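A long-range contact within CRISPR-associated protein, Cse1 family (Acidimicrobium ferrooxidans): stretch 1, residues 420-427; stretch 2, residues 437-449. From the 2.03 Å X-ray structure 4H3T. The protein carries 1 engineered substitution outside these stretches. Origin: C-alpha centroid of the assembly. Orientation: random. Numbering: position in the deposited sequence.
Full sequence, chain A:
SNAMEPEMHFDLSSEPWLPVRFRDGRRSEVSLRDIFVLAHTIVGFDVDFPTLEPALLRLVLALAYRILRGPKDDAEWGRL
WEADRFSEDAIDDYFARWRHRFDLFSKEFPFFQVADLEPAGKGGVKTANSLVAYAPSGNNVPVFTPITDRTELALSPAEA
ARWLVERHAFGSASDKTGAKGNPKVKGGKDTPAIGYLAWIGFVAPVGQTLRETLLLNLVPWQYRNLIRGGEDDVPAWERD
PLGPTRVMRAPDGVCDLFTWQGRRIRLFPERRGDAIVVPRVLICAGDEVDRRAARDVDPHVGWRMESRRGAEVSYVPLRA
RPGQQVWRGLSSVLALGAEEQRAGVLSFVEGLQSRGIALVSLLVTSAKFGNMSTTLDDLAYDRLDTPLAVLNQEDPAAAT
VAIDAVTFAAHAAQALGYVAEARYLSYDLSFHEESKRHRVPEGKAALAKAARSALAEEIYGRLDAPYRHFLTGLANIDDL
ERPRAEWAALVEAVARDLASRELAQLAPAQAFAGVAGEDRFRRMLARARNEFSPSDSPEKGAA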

# COMPACT_ATOMS: atom_id res chain seq x y z
N ALA A 420 14.53 22.73 -20.67
CA ALA A 420 13.49 21.98 -21.41
C ALA A 420 12.70 22.90 -22.35
O ALA A 420 12.34 22.52 -23.46
N GLU A 421 12.45 24.10 -21.90
CA GLU A 421 11.66 25.03 -22.69
C GLU A 421 12.47 25.80 -23.75
O GLU A 421 11.87 26.60 -24.51
N ALA A 422 13.82 25.68 -23.75
CA ALA A 422 14.67 26.44 -24.65
C ALA A 422 14.27 26.27 -26.11
O ALA A 422 14.30 27.25 -26.86
N ARG A 423 13.89 25.09 -26.52
CA ARG A 423 13.48 24.89 -27.93
C ARG A 423 12.19 25.70 -28.32
O ARG A 423 11.94 25.87 -29.49
N TYR A 424 11.45 26.22 -27.36
CA TYR A 424 10.20 26.95 -27.61
C TYR A 424 10.35 28.41 -27.27
O TYR A 424 9.40 29.15 -27.36
N LEU A 425 11.51 28.82 -26.79
CA LEU A 425 11.68 30.21 -26.40
C LEU A 425 11.78 31.15 -27.60
O LEU A 425 12.33 30.79 -28.65
N SER A 426 11.17 32.34 -27.42
CA SER A 426 11.19 33.51 -28.32
C SER A 426 12.13 34.53 -27.78
O SER A 426 12.41 34.53 -26.59
N TYR A 427 12.58 35.46 -28.65
CA TYR A 427 13.29 36.67 -28.31
C TYR A 427 12.33 37.78 -28.79
O TYR A 427 12.26 38.06 -29.97
N ARG A 437 12.35 39.74 -22.63
CA ARG A 437 12.36 39.40 -24.06
C ARG A 437 12.48 37.87 -24.27
O ARG A 437 11.95 37.38 -25.25
N HIS A 438 13.19 37.15 -23.38
CA HIS A 438 13.40 35.72 -23.45
C HIS A 438 12.22 35.06 -22.78
O HIS A 438 12.20 34.91 -21.56
N ARG A 439 11.22 34.68 -23.59
CA ARG A 439 9.97 34.17 -23.09
C ARG A 439 9.38 33.10 -24.03
O ARG A 439 9.62 33.10 -25.24
N VAL A 440 8.55 32.25 -23.46
CA VAL A 440 7.80 31.27 -24.25
C VAL A 440 6.56 31.99 -24.75
O VAL A 440 5.81 32.48 -23.92
N PRO A 441 6.29 32.07 -26.02
CA PRO A 441 5.04 32.71 -26.44
C PRO A 441 3.81 31.92 -25.98
O PRO A 441 3.86 30.70 -25.74
N GLU A 442 2.72 32.64 -25.79
CA GLU A 442 1.48 32.08 -25.24
C GLU A 442 0.97 30.85 -26.06
O GLU A 442 0.56 29.87 -25.43
N GLY A 443 1.07 30.89 -27.40
CA GLY A 443 0.69 29.77 -28.25
C GLY A 443 1.46 28.48 -28.00
O GLY A 443 0.94 27.41 -28.33
N LYS A 444 2.66 28.54 -27.36
CA LYS A 444 3.49 27.36 -27.02
C LYS A 444 3.58 27.09 -25.54
O LYS A 444 4.30 26.16 -25.13
N ALA A 445 2.81 27.83 -24.72
CA ALA A 445 2.89 27.66 -23.26
C ALA A 445 2.55 26.25 -22.81
O ALA A 445 3.25 25.70 -21.97
N ALA A 446 1.43 25.67 -23.29
CA ALA A 446 1.03 24.33 -22.83
C ALA A 446 2.08 23.28 -23.27
O ALA A 446 2.40 22.39 -22.52
N LEU A 447 2.59 23.37 -24.45
CA LEU A 447 3.65 22.45 -24.93
C LEU A 447 4.93 22.58 -24.11
O LEU A 447 5.54 21.57 -23.70
N ALA A 448 5.38 23.80 -23.89
CA ALA A 448 6.61 24.01 -23.06
C ALA A 448 6.41 23.49 -21.68
O ALA A 448 7.31 22.88 -21.11
N LYS A 449 5.19 23.62 -21.12
CA LYS A 449 4.94 23.07 -19.79
C LYS A 449 5.00 21.57 -19.75
O LYS A 449 5.54 20.96 -18.81

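Two short antiparallel strands set the register: Ser426 N donates to Arg439 O (2.8 Å, 163°) and Arg439 N to Ser426 O (3.2 Å, 157°). Beyond this ladder the fit depends on shape, and the main bump is Tyr424. Its CA-to-CB bond points toward the other stretch, and chi1 of -55° (m) lays the ring against the start of the helix. Leu447 (chi1 t, chi2 p) covers one ring face, its CG 4.0 Å from the centroid and 26° off the normal; the ring also packs against Ala448, Tyr424 CD2 lying 3.9 Å from Ala448 CB.

Leu425 starts sideways, but its t,p rotamer brings the tip back: CD1 reaches 4.0 Å from Val440 CG2, and CD2 4.0 Å from His438 CB.

Tyr427 (t) and His438 (m) share a sheet face and meet edge-to-face, the tyrosine edge toward the imidazole face, with centroids 5.1 Å apart and planes at 75°. Arg437 CB sits over a Tyr427 face, 4.1 Å from the centroid, while the extended arginine carries NH1 to donate to Tyr427 OH (3.0 Å, 165°).

Near Pro441, whose CG lies 3.4 Å from Ser426 OG, one water bridges Tyr424 O (2.7 Å), Ser426 OG (3.0 Å) and Lys444 NZ (2.6 Å).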

# COMPACT_ATOMS: atom_id res chain seq x y z
CB ALA A 420 12.54 21.32 -20.44
CB GLU A 421 10.96 26.02 -21.76
CG GLU A 421 11.85 27.07 -21.17
CD GLU A 421 11.13 27.91 -20.14
OE1 GLU A 421 9.97 27.57 -19.80
OE2 GLU A 421 11.71 28.92 -19.69
CB ALA A 422 16.14 26.04 -24.49
CB ARG A 423 13.32 23.39 -28.23
CG ARG A 423 12.06 22.68 -27.87
CD ARG A 423 12.32 21.14 -27.82
NE ARG A 423 12.77 20.84 -26.46
CZ ARG A 423 12.40 19.83 -25.69
NH1 ARG A 423 12.81 19.77 -24.43
NH2 ARG A 423 11.61 18.86 -26.16
CB TYR A 424 9.04 26.35 -26.74
CG TYR A 424 8.86 24.87 -26.95
CD1 TYR A 424 8.59 24.35 -28.21
CD2 TYR A 424 9.07 23.97 -25.91
CE1 TYR A 424 8.57 22.98 -28.44
CE2 TYR A 424 9.00 22.61 -26.12
CZ TYR A 424 8.69 22.12 -27.38
OH TYR A 424 8.63 20.78 -27.59
CB LEU A 425 12.97 30.31 -25.58
CG LEU A 425 13.03 31.37 -24.55
CD1 LEU A 425 12.21 31.01 -23.36
CD2 LEU A 425 14.51 31.61 -24.10
CB SER A 426 9.78 34.17 -28.39
OG SER A 426 9.03 33.36 -29.26
CB TYR A 427 14.68 36.78 -28.91
CG TYR A 427 15.39 38.01 -28.39
CD1 TYR A 427 15.96 38.02 -27.13
CD2 TYR A 427 15.48 39.16 -29.16
CE1 TYR A 427 16.64 39.12 -26.66
CE2 TYR A 427 16.14 40.29 -28.69
CZ TYR A 427 16.73 40.26 -27.44
OH TYR A 427 17.38 41.37 -26.97
CB ARG A 437 13.51 40.11 -24.81
CG ARG A 437 13.32 41.60 -24.95
CD ARG A 437 14.35 42.20 -25.86
NE ARG A 437 14.00 43.58 -26.24
CZ ARG A 437 14.74 44.36 -27.01
NH1 ARG A 437 15.93 43.95 -27.45
NH2 ARG A 437 14.33 45.58 -27.31
CB HIS A 438 14.70 35.32 -22.75
CG HIS A 438 15.96 35.75 -23.43
ND1 HIS A 438 16.51 37.00 -23.19
CD2 HIS A 438 16.78 35.07 -24.27
CE1 HIS A 438 17.60 37.07 -23.95
NE2 HIS A 438 17.82 35.93 -24.60
CB ARG A 439 8.99 35.34 -22.94
CG ARG A 439 8.60 35.97 -24.28
CD ARG A 439 7.82 37.24 -24.17
NE ARG A 439 6.69 37.16 -23.23
CZ ARG A 439 5.44 36.81 -23.54
NH1 ARG A 439 5.13 36.44 -24.78
NH2 ARG A 439 4.50 36.81 -22.60
CB VAL A 440 7.40 30.01 -23.45
CG1 VAL A 440 6.52 29.11 -24.30
CG2 VAL A 440 8.62 29.27 -22.95
CB PRO A 441 5.14 32.78 -27.97
CG PRO A 441 6.17 31.84 -28.35
CD PRO A 441 7.02 31.47 -27.16
CB GLU A 442 0.36 33.18 -25.19
CG GLU A 442 0.63 34.24 -24.11
CD GLU A 442 1.60 35.39 -24.39
OE1 GLU A 442 2.30 35.41 -25.43
OE2 GLU A 442 1.66 36.28 -23.51
CB LYS A 444 4.90 27.55 -27.56
CG LYS A 444 4.92 27.64 -29.09
CD LYS A 444 6.31 27.85 -29.59
CE LYS A 444 6.39 28.26 -31.07
NZ LYS A 444 7.74 28.82 -31.39
CB ALA A 445 1.97 28.68 -22.55
CB ALA A 446 -0.38 23.99 -23.30
CB LEU A 447 3.93 22.74 -26.40
CG LEU A 447 5.09 21.95 -27.08
CD1 LEU A 447 4.93 20.42 -26.95
CD2 LEU A 447 5.18 22.31 -28.57
CB ALA A 448 6.96 25.51 -23.03
CB LYS A 449 3.58 23.57 -19.30
CG LYS A 449 3.19 22.96 -17.98
CD LYS A 449 1.92 23.61 -17.48
CE LYS A 449 1.59 23.11 -16.08
NZ LYS A 449 0.69 24.07 -15.37
O HOH W 1 9.09 30.36 -29.80